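Long-range contacts in RNA-dependent RNA polymerase (Farallon virus, PDB 6DX5), which probably replicates and transcribes viral RNA as the full-length polymerase, this chain being its N-terminal viral OTU domain, a cysteine protease linked to deubiquitinase activity: residues F42-F46 with L136-I140; A64-W68 with G109-L114; E70-A74 with D127-M131. All coordinates share one frame; numbering follows the deposited sequence.

Contact 1 (F42-F46 with L136-I140)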
loop_
_atom_site.group_PDB
_atom_site.type_symbol
_atom_site.label_atom_id
_atom_site.label_comp_id
_atom_site.label_asym_id
_atom_site.label_seq_id
_atom_site.Cartn_x
_atom_site.Cartn_y
_atom_site.Cartn_z
ATOM N N PHE A 42 7.350 17.081 5.402
ATOM C CA PHE A 42 8.613 16.940 4.684
ATOM C C PHE A 42 9.304 18.298 4.588
ATOM O O PHE A 42 10.507 18.407 4.842
ATOM C CB PHE A 42 8.392 16.286 3.290
ATOM C CG PHE A 42 9.671 16.004 2.572
ATOM C CD1 PHE A 42 10.434 14.892 2.892
ATOM C CD2 PHE A 42 10.151 16.891 1.627
ATOM C CE1 PHE A 42 11.650 14.647 2.240
ATOM C CE2 PHE A 42 11.378 16.673 0.970
ATOM C CZ PHE A 42 12.124 15.539 1.276
ATOM N N ALA A 43 8.558 19.368 4.313
ATOM C CA ALA A 43 9.226 20.663 4.242
ATOM C C ALA A 43 9.901 21.013 5.584
ATOM O O ALA A 43 10.991 21.608 5.621
ATOM C CB ALA A 43 8.211 21.737 3.817
ATOM N N TYR A 44 9.291 20.636 6.700
ATOM C CA TYR A 44 9.923 20.944 7.975
ATOM C C TYR A 44 11.275 20.249 8.100
ATOM O O TYR A 44 12.263 20.873 8.516
ATOM C CB TYR A 44 9.017 20.564 9.141
ATOM C CG TYR A 44 9.725 20.863 10.436
ATOM C CD1 TYR A 44 9.697 22.142 10.995
ATOM C CD2 TYR A 44 10.435 19.877 11.093
ATOM C CE1 TYR A 44 10.365 22.429 12.198
ATOM C CE2 TYR A 44 11.096 20.149 12.307
ATOM C CZ TYR A 44 11.057 21.417 12.843
ATOM O OH TYR A 44 11.700 21.646 14.051
ATOM N N LEU A 45 11.354 18.954 7.731
ATOM C CA LEU A 45 12.630 18.245 7.862
ATOM C C LEU A 45 13.626 18.712 6.822
ATOM O O LEU A 45 14.813 18.864 7.116
ATOM C CB LEU A 45 12.450 16.739 7.703
ATOM C CG LEU A 45 11.552 16.132 8.769
ATOM C CD1 LEU A 45 11.316 14.638 8.531
ATOM C CD2 LEU A 45 12.222 16.392 10.115
ATOM N N PHE A 46 13.158 18.932 5.592
ATOM C CA PHE A 46 14.080 19.115 4.500
ATOM C C PHE A 46 14.546 20.566 4.411
ATOM O O PHE A 46 15.727 20.814 4.138
ATOM C CB PHE A 46 13.408 18.683 3.186
ATOM C CG PHE A 46 14.395 18.524 2.014
ATOM C CD1 PHE A 46 15.321 17.481 2.001
ATOM C CD2 PHE A 46 14.388 19.418 0.961
ATOM C CE1 PHE A 46 16.242 17.342 0.951
ATOM C CE2 PHE A 46 15.280 19.270 -0.117
ATOM C CZ PHE A 46 16.219 18.233 -0.122
ATOM N N LEU A 136 14.506 14.124 -5.277
ATOM C CA LEU A 136 15.579 14.772 -4.513
ATOM C C LEU A 136 16.704 13.813 -4.170
ATOM O O LEU A 136 17.660 14.233 -3.533
ATOM C CB LEU A 136 15.041 15.393 -3.219
ATOM C CG LEU A 136 13.905 16.369 -3.461
ATOM C CD1 LEU A 136 13.122 16.655 -2.176
ATOM C CD2 LEU A 136 14.501 17.657 -4.056
ATOM N N ASN A 137 16.614 12.537 -4.573
ATOM C CA ASN A 137 17.620 11.516 -4.229
ATOM C C ASN A 137 17.791 11.355 -2.712
ATOM O O ASN A 137 18.905 11.374 -2.199
ATOM C CB ASN A 137 18.973 11.834 -4.888
ATOM C CG ASN A 137 19.935 10.686 -4.774
ATOM O OD1 ASN A 137 19.513 9.517 -4.643
ATOM N ND2 ASN A 137 21.228 10.983 -4.829
ATOM N N VAL A 138 16.679 11.240 -1.983
ATOM C CA VAL A 138 16.716 11.072 -0.533
ATOM C C VAL A 138 15.866 9.871 -0.184
ATOM O O VAL A 138 15.146 9.326 -1.026
ATOM C CB VAL A 138 16.212 12.292 0.262
ATOM C CG1 VAL A 138 17.078 13.472 0.014
ATOM C CG2 VAL A 138 14.710 12.606 -0.039
ATOM N N THR A 139 15.968 9.466 1.085
ATOM C CA THR A 139 15.152 8.414 1.649
ATOM C C THR A 139 14.095 9.014 2.570
ATOM O O THR A 139 14.410 9.823 3.467
ATOM C CB THR A 139 16.043 7.427 2.384
ATOM O OG1 THR A 139 16.937 6.872 1.417
ATOM C CG2 THR A 139 15.220 6.291 3.000
ATOM N N ILE A 140 12.847 8.610 2.368
ATOM C CA ILE A 140 11.753 9.041 3.234
ATOM C C ILE A 140 11.187 7.796 3.895
ATOM O O ILE A 140 10.892 6.805 3.202
ATOM C CB ILE A 140 10.667 9.805 2.451
ATOM C CG1 ILE A 140 11.277 11.011 1.831
ATOM C CG2 ILE A 140 9.504 10.290 3.396
ATOM C CD1 ILE A 140 10.356 11.709 0.775
#
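F42 drives its ring from helix 37-47 into the turn that leads from helix 126-136 to strand 140-145, and three aliphatic side chains receive it. The inner part is close: CE1 of F42 lies 3.5 Å from CD1 of I140, whose side chain crosses that of F42 at about a right angle. At the opposite CE position of the ring, CE2 of F42 stands 3.6 Å from CD1 of L136, which comes obliquely. Between these two, CG2 of V138 meets the ring near its plane, 4.1 Å from CZ of F42. With its CG anti to the backbone N (chi1 -175°), F42 reaches straight off its helix toward the turn. The turn is a Schellman motif: N137, with positive phi, ends helix 126-136, and the chain then enters the central sheet of the OTU-like fold at I140. Toward the partly exposed side, one helical turn on, packing is looser. F46 takes CD1 of L136 over one face, 4.2 Å from the ring centroid and 20° off the normal, as a CH-pi contact. CG1 of V138 comes obliquely to the same ring, 4.1 Å from CE1 of F46. F166, on strand 166-171, adds an edge-to-face partner for F46, while L132 and V56 close on the buried F42.

Contact 2 (A64-W68 with G109-L114)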
loop_
_atom_site.group_PDB
_atom_site.type_symbol
_atom_site.label_atom_id
_atom_site.label_comp_id
_atom_site.label_asym_id
_atom_site.label_seq_id
_atom_site.Cartn_x
_atom_site.Cartn_y
_atom_site.Cartn_z
ATOM N N ALA A 64 6.589 14.437 -11.337
ATOM C CA ALA A 64 5.639 13.539 -11.994
ATOM C C ALA A 64 5.439 13.884 -13.479
ATOM O O ALA A 64 5.328 12.982 -14.313
ATOM C CB ALA A 64 4.312 13.566 -11.262
ATOM N N ARG A 65 5.399 15.176 -13.837
ATOM C CA ARG A 65 5.247 15.579 -15.240
ATOM C C ARG A 65 6.380 15.019 -16.093
ATOM O O ARG A 65 6.184 14.631 -17.247
ATOM C CB ARG A 65 5.229 17.105 -15.381
ATOM C CG ARG A 65 3.986 17.796 -14.835
ATOM C CD ARG A 65 3.882 19.310 -15.205
ATOM N NE ARG A 65 2.842 19.947 -14.390
ATOM C CZ ARG A 65 3.062 20.517 -13.197
ATOM N NH1 ARG A 65 4.300 20.581 -12.701
ATOM N NH2 ARG A 65 2.050 21.055 -12.505
ATOM N N GLN A 66 7.570 14.979 -15.540
ATOM C CA GLN A 66 8.748 14.582 -16.286
ATOM C C GLN A 66 9.043 13.083 -16.196
ATOM O O GLN A 66 9.700 12.545 -17.085
ATOM C CB GLN A 66 9.910 15.423 -15.755
ATOM C CG GLN A 66 11.079 15.528 -16.604
ATOM C CD GLN A 66 10.721 15.886 -18.028
ATOM O OE1 GLN A 66 11.393 15.419 -18.944
ATOM N NE2 GLN A 66 9.697 16.742 -18.227
ATOM N N HIS A 67 8.572 12.401 -15.148
ATOM C CA HIS A 67 8.944 11.019 -14.861
ATOM C C HIS A 67 7.729 10.178 -14.564
ATOM O O HIS A 67 7.735 9.337 -13.664
ATOM C CB HIS A 67 9.926 10.946 -13.700
ATOM C CG HIS A 67 11.153 11.758 -13.922
ATOM N ND1 HIS A 67 12.329 11.220 -14.392
ATOM C CD2 HIS A 67 11.388 13.076 -13.746
ATOM C CE1 HIS A 67 13.241 12.173 -14.488
ATOM N NE2 HIS A 67 12.693 13.312 -14.111
ATOM N N TRP A 68 6.663 10.403 -15.323
ATOM C CA TRP A 68 5.389 9.785 -14.997
ATOM C C TRP A 68 5.542 8.279 -14.863
ATOM O O TRP A 68 4.974 7.673 -13.951
ATOM C CB TRP A 68 4.342 10.163 -16.055
ATOM C CG TRP A 68 2.969 9.574 -15.774
ATOM C CD1 TRP A 68 2.193 8.848 -16.644
ATOM C CD2 TRP A 68 2.222 9.671 -14.546
ATOM N NE1 TRP A 68 1.012 8.488 -16.041
ATOM C CE2 TRP A 68 1.004 8.986 -14.755
ATOM C CE3 TRP A 68 2.461 10.282 -13.300
ATOM C CZ2 TRP A 68 0.006 8.885 -13.755
ATOM C CZ3 TRP A 68 1.472 10.176 -12.277
ATOM C CH2 TRP A 68 0.266 9.485 -12.525
ATOM N N GLY A 109 -3.350 9.524 -18.207
ATOM C CA GLY A 109 -3.271 9.202 -16.780
ATOM C C GLY A 109 -2.581 10.303 -16.007
ATOM O O GLY A 109 -3.042 10.731 -14.945
ATOM N N LEU A 110 -1.478 10.805 -16.546
ATOM C CA LEU A 110 -0.780 11.906 -15.896
ATOM C C LEU A 110 -1.662 13.139 -15.807
ATOM O O LEU A 110 -1.707 13.791 -14.759
ATOM C CB LEU A 110 0.515 12.204 -16.642
ATOM C CG LEU A 110 1.141 13.531 -16.251
ATOM C CD1 LEU A 110 1.659 13.423 -14.827
ATOM C CD2 LEU A 110 2.277 13.884 -17.263
ATOM N N ASP A 111 -2.385 13.469 -16.887
ATOM C CA ASP A 111 -3.279 14.632 -16.841
ATOM C C ASP A 111 -4.389 14.468 -15.788
ATOM O O ASP A 111 -4.747 15.442 -15.111
ATOM C CB ASP A 111 -3.886 14.923 -18.218
ATOM C CG ASP A 111 -2.823 15.278 -19.288
ATOM O OD1 ASP A 111 -3.053 14.920 -20.467
ATOM O OD2 ASP A 111 -1.765 15.890 -18.973
ATOM N N LEU A 112 -4.947 13.252 -15.635
ATOM C CA LEU A 112 -5.913 13.037 -14.569
ATOM C C LEU A 112 -5.268 13.246 -13.196
ATOM O O LEU A 112 -5.856 13.889 -12.318
ATOM C CB LEU A 112 -6.524 11.644 -14.671
ATOM C CG LEU A 112 -7.390 11.378 -15.928
ATOM C CD1 LEU A 112 -7.760 9.902 -16.029
ATOM C CD2 LEU A 112 -8.631 12.239 -15.972
ATOM N N TYR A 113 -4.061 12.710 -12.994
ATOM C CA TYR A 113 -3.371 12.903 -11.724
ATOM C C TYR A 113 -3.203 14.387 -11.429
ATOM O O TYR A 113 -3.540 14.850 -10.338
ATOM C CB TYR A 113 -2.003 12.196 -11.722
ATOM C CG TYR A 113 -1.129 12.614 -10.544
ATOM C CD1 TYR A 113 -1.411 12.173 -9.252
ATOM C CD2 TYR A 113 -0.057 13.475 -10.717
ATOM C CE1 TYR A 113 -0.656 12.585 -8.173
ATOM C CE2 TYR A 113 0.713 13.892 -9.635
ATOM C CZ TYR A 113 0.409 13.419 -8.380
ATOM O OH TYR A 113 1.157 13.823 -7.308
ATOM N N LEU A 114 -2.665 15.146 -12.391
ATOM C CA LEU A 114 -2.445 16.573 -12.186
ATOM C C LEU A 114 -3.753 17.311 -11.903
ATOM O O LEU A 114 -3.773 18.253 -11.102
ATOM C CB LEU A 114 -1.755 17.181 -13.417
ATOM C CG LEU A 114 -0.365 16.606 -13.610
ATOM C CD1 LEU A 114 0.250 17.114 -14.860
ATOM C CD2 LEU A 114 0.448 16.988 -12.352
#
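In the helical part of the OTU-like fold, helix 53-66 and the turn behind it pack on helix 103-117, with W68 laid flat against L110. With CG anti to the backbone N (chi1 -179°), the indole is carried away from its own backbone toward helix 103-117, and the backbone and CB of L110 lie over one of its faces. CB of L110 sits 3.5 Å from the centroid of the five-membered ring and only 3° off its normal, a nearly vertical CH-pi contact. The leucine then runs on past the indole, bringing its CD1 to 3.6 Å from CE3 of W68, and the same methyl also reaches the carbonyl oxygen of A64. At the far end of the indole, CH2 of W68 is 3.6 Å from CB of Y113. The six-membered ring of W68 and the tyrosine ring are inclined at 29° but slid apart, their centroids separated by 5.6 Å, so they barely overlap. CE2 of Y113 lies 4.0 Å from CB of A64. On the exposed side R65 stretches its extended chain across L114, with CG of R65 3.8 Å from CD1 of L114 and CD2 of the leucine over one face of the guanidinium. Both polar tips of the buried aromatics are served from outside: NE1 of W68 hydrogen-bonds to OD1 of N79, and OH of Y113 hydrogen-bonds to OE1 of E128. The approach of W68 NE1 to the backbone N of L110, at 3.4 Å, brings together two donors and is no bond. No hydrogen bond joins the two segments, so their union rests on apolar and CH-pi packing, while bonds to N79 and E128 tie the ring orientations to neighbouring helices.

Contact 3 (E70-A74 with D127-M131)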
loop_
_atom_site.group_PDB
_atom_site.type_symbol
_atom_site.label_atom_id
_atom_site.label_comp_id
_atom_site.label_asym_id
_atom_site.label_seq_id
_atom_site.Cartn_x
_atom_site.Cartn_y
_atom_site.Cartn_z
ATOM N N GLU A 70 7.832 6.526 -13.623
ATOM C CA GLU A 70 8.471 6.099 -12.382
ATOM C C GLU A 70 7.593 6.375 -11.169
ATOM O O GLU A 70 7.962 5.999 -10.050
ATOM C CB GLU A 70 9.846 6.783 -12.213
ATOM C CG GLU A 70 10.783 6.582 -13.403
ATOM C CD GLU A 70 10.900 5.102 -13.788
ATOM O OE1 GLU A 70 10.562 4.759 -14.967
ATOM O OE2 GLU A 70 11.280 4.277 -12.902
ATOM N N CYS A 71 6.427 6.992 -11.373
ATOM C CA CYS A 71 5.500 7.307 -10.286
ATOM C C CYS A 71 4.584 6.112 -10.077
ATOM O O CYS A 71 3.378 6.158 -10.361
ATOM C CB CYS A 71 4.709 8.567 -10.601
ATOM S SG CYS A 71 5.842 9.924 -10.791
ATOM N N HIS A 72 5.184 5.030 -9.545
ATOM C CA HIS A 72 4.507 3.739 -9.557
ATOM C C HIS A 72 3.212 3.774 -8.766
ATOM O O HIS A 72 2.199 3.246 -9.227
ATOM C CB HIS A 72 5.444 2.661 -9.045
ATOM C CG HIS A 72 6.621 2.485 -9.930
ATOM N ND1 HIS A 72 6.549 1.786 -11.120
ATOM C CD2 HIS A 72 7.874 2.985 -9.855
ATOM C CE1 HIS A 72 7.727 1.823 -11.719
ATOM N NE2 HIS A 72 8.550 2.540 -10.968
ATOM N N GLY A 73 3.217 4.394 -7.580
ATOM C CA GLY A 73 1.993 4.451 -6.794
ATOM C C GLY A 73 0.886 5.191 -7.533
ATOM O O GLY A 73 -0.206 4.666 -7.734
ATOM N N ALA A 74 1.163 6.423 -7.977
ATOM C CA ALA A 74 0.090 7.209 -8.579
ATOM C C ALA A 74 -0.311 6.666 -9.955
ATOM O O ALA A 74 -1.507 6.603 -10.273
ATOM C CB ALA A 74 0.499 8.680 -8.672
ATOM N N ASP A 127 1.916 8.650 -2.437
ATOM C CA ASP A 127 2.206 8.786 -3.874
ATOM C C ASP A 127 3.251 9.861 -4.081
ATOM O O ASP A 127 4.147 9.719 -4.909
ATOM C CB ASP A 127 0.956 9.141 -4.668
ATOM C CG ASP A 127 -0.016 7.966 -4.843
ATOM O OD1 ASP A 127 0.236 6.800 -4.403
ATOM O OD2 ASP A 127 -1.075 8.252 -5.443
ATOM N N GLU A 128 3.191 10.916 -3.291
ATOM C CA GLU A 128 4.164 11.990 -3.431
ATOM C C GLU A 128 5.455 11.714 -2.643
ATOM O O GLU A 128 6.520 12.171 -3.079
ATOM C CB GLU A 128 3.543 13.329 -3.022
ATOM C CG GLU A 128 2.466 13.828 -4.031
ATOM C CD GLU A 128 1.125 13.119 -3.863
ATOM O OE1 GLU A 128 0.396 13.003 -4.900
ATOM O OE2 GLU A 128 0.798 12.698 -2.701
ATOM N N ALA A 129 5.412 10.962 -1.522
ATOM C CA ALA A 129 6.665 10.493 -0.910
ATOM C C ALA A 129 7.546 9.779 -1.946
ATOM O O ALA A 129 8.760 9.989 -2.000
ATOM C CB ALA A 129 6.387 9.544 0.268
ATOM N N GLU A 130 6.956 8.923 -2.759
ATOM C CA GLU A 130 7.736 8.236 -3.761
ATOM C C GLU A 130 8.376 9.228 -4.733
ATOM O O GLU A 130 9.534 9.057 -5.152
ATOM C CB GLU A 130 6.827 7.253 -4.489
ATOM C CG GLU A 130 7.426 6.658 -5.705
ATOM C CD GLU A 130 6.552 5.566 -6.344
ATOM O OE1 GLU A 130 5.287 5.611 -6.228
ATOM O OE2 GLU A 130 7.175 4.614 -6.936
ATOM N N MET A 131 7.627 10.260 -5.129
ATOM C CA MET A 131 8.134 11.221 -6.107
ATOM C C MET A 131 9.289 12.009 -5.518
ATOM O O MET A 131 10.331 12.184 -6.167
ATOM C CB MET A 131 6.995 12.154 -6.512
ATOM C CG MET A 131 5.840 11.380 -7.263
ATOM S SD MET A 131 4.463 12.486 -7.529
ATOM C CE MET A 131 3.152 11.287 -8.078
HETATM O O HOH W 1 3.939 7.600 -7.089
#
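E130 presents its carboxylate to the first turn of helix 72-86, where OE1 accepts a hydrogen bond from the backbone N of G73 at 2.8 Å with an N-H...O angle of 164°, through its syn lone pair. The same oxygen takes a second bond, from a water 2.6 Å away. That water also donates to O of D127 and accepts from N of A74, bridging the two helices. The other oxygen, OE2, lies at the edge of the H72 ring, 3.4 Å from CD2 of H72. E130 reaches this spot because its side chain is extended, with CG anti to the backbone N (chi1 169°). The donor lies in the first turn of the helix, two residues after C71 at the N-cap position, and the helix dipole there would be expected to stabilise the carboxylate's negative charge. Apolar contacts flank this polar core: CE of M131 lies 3.8 Å from CB of A74, and SG of C71 is also 3.8 Å from CG of M131. D127 sets OD2 3.6 Å from CB of A74 and lines a site holding DTT, probably from the crystallisation liquor. Farther out, Y80 of the second subunit meets the H72 ring edge-to-face.

All three contacts lie in the OTU-like protease region and involve its helices. Contact 1 joins helix 37-47 to the turn entering strand 140-145, and its span of chain encloses both others. Contacts 2 and 3 alternate in sequence: 64-68, 70-74, 109-114, then 127-131. Their centres are about 10 Å apart and they touch directly, Y113 packing on M131, A64 on C71 and W68 on A74. Contact 3 also meets contact 1, at about 14 Å between centres, where I140 packs on A129. Contacts 1 and 2, about 21 Å apart, do not touch. Helix 126-136, with A129 and E130 on F157 of strand 151-157 and M131 on helices 53-66 and 103-117, joins the sheet to the helical part.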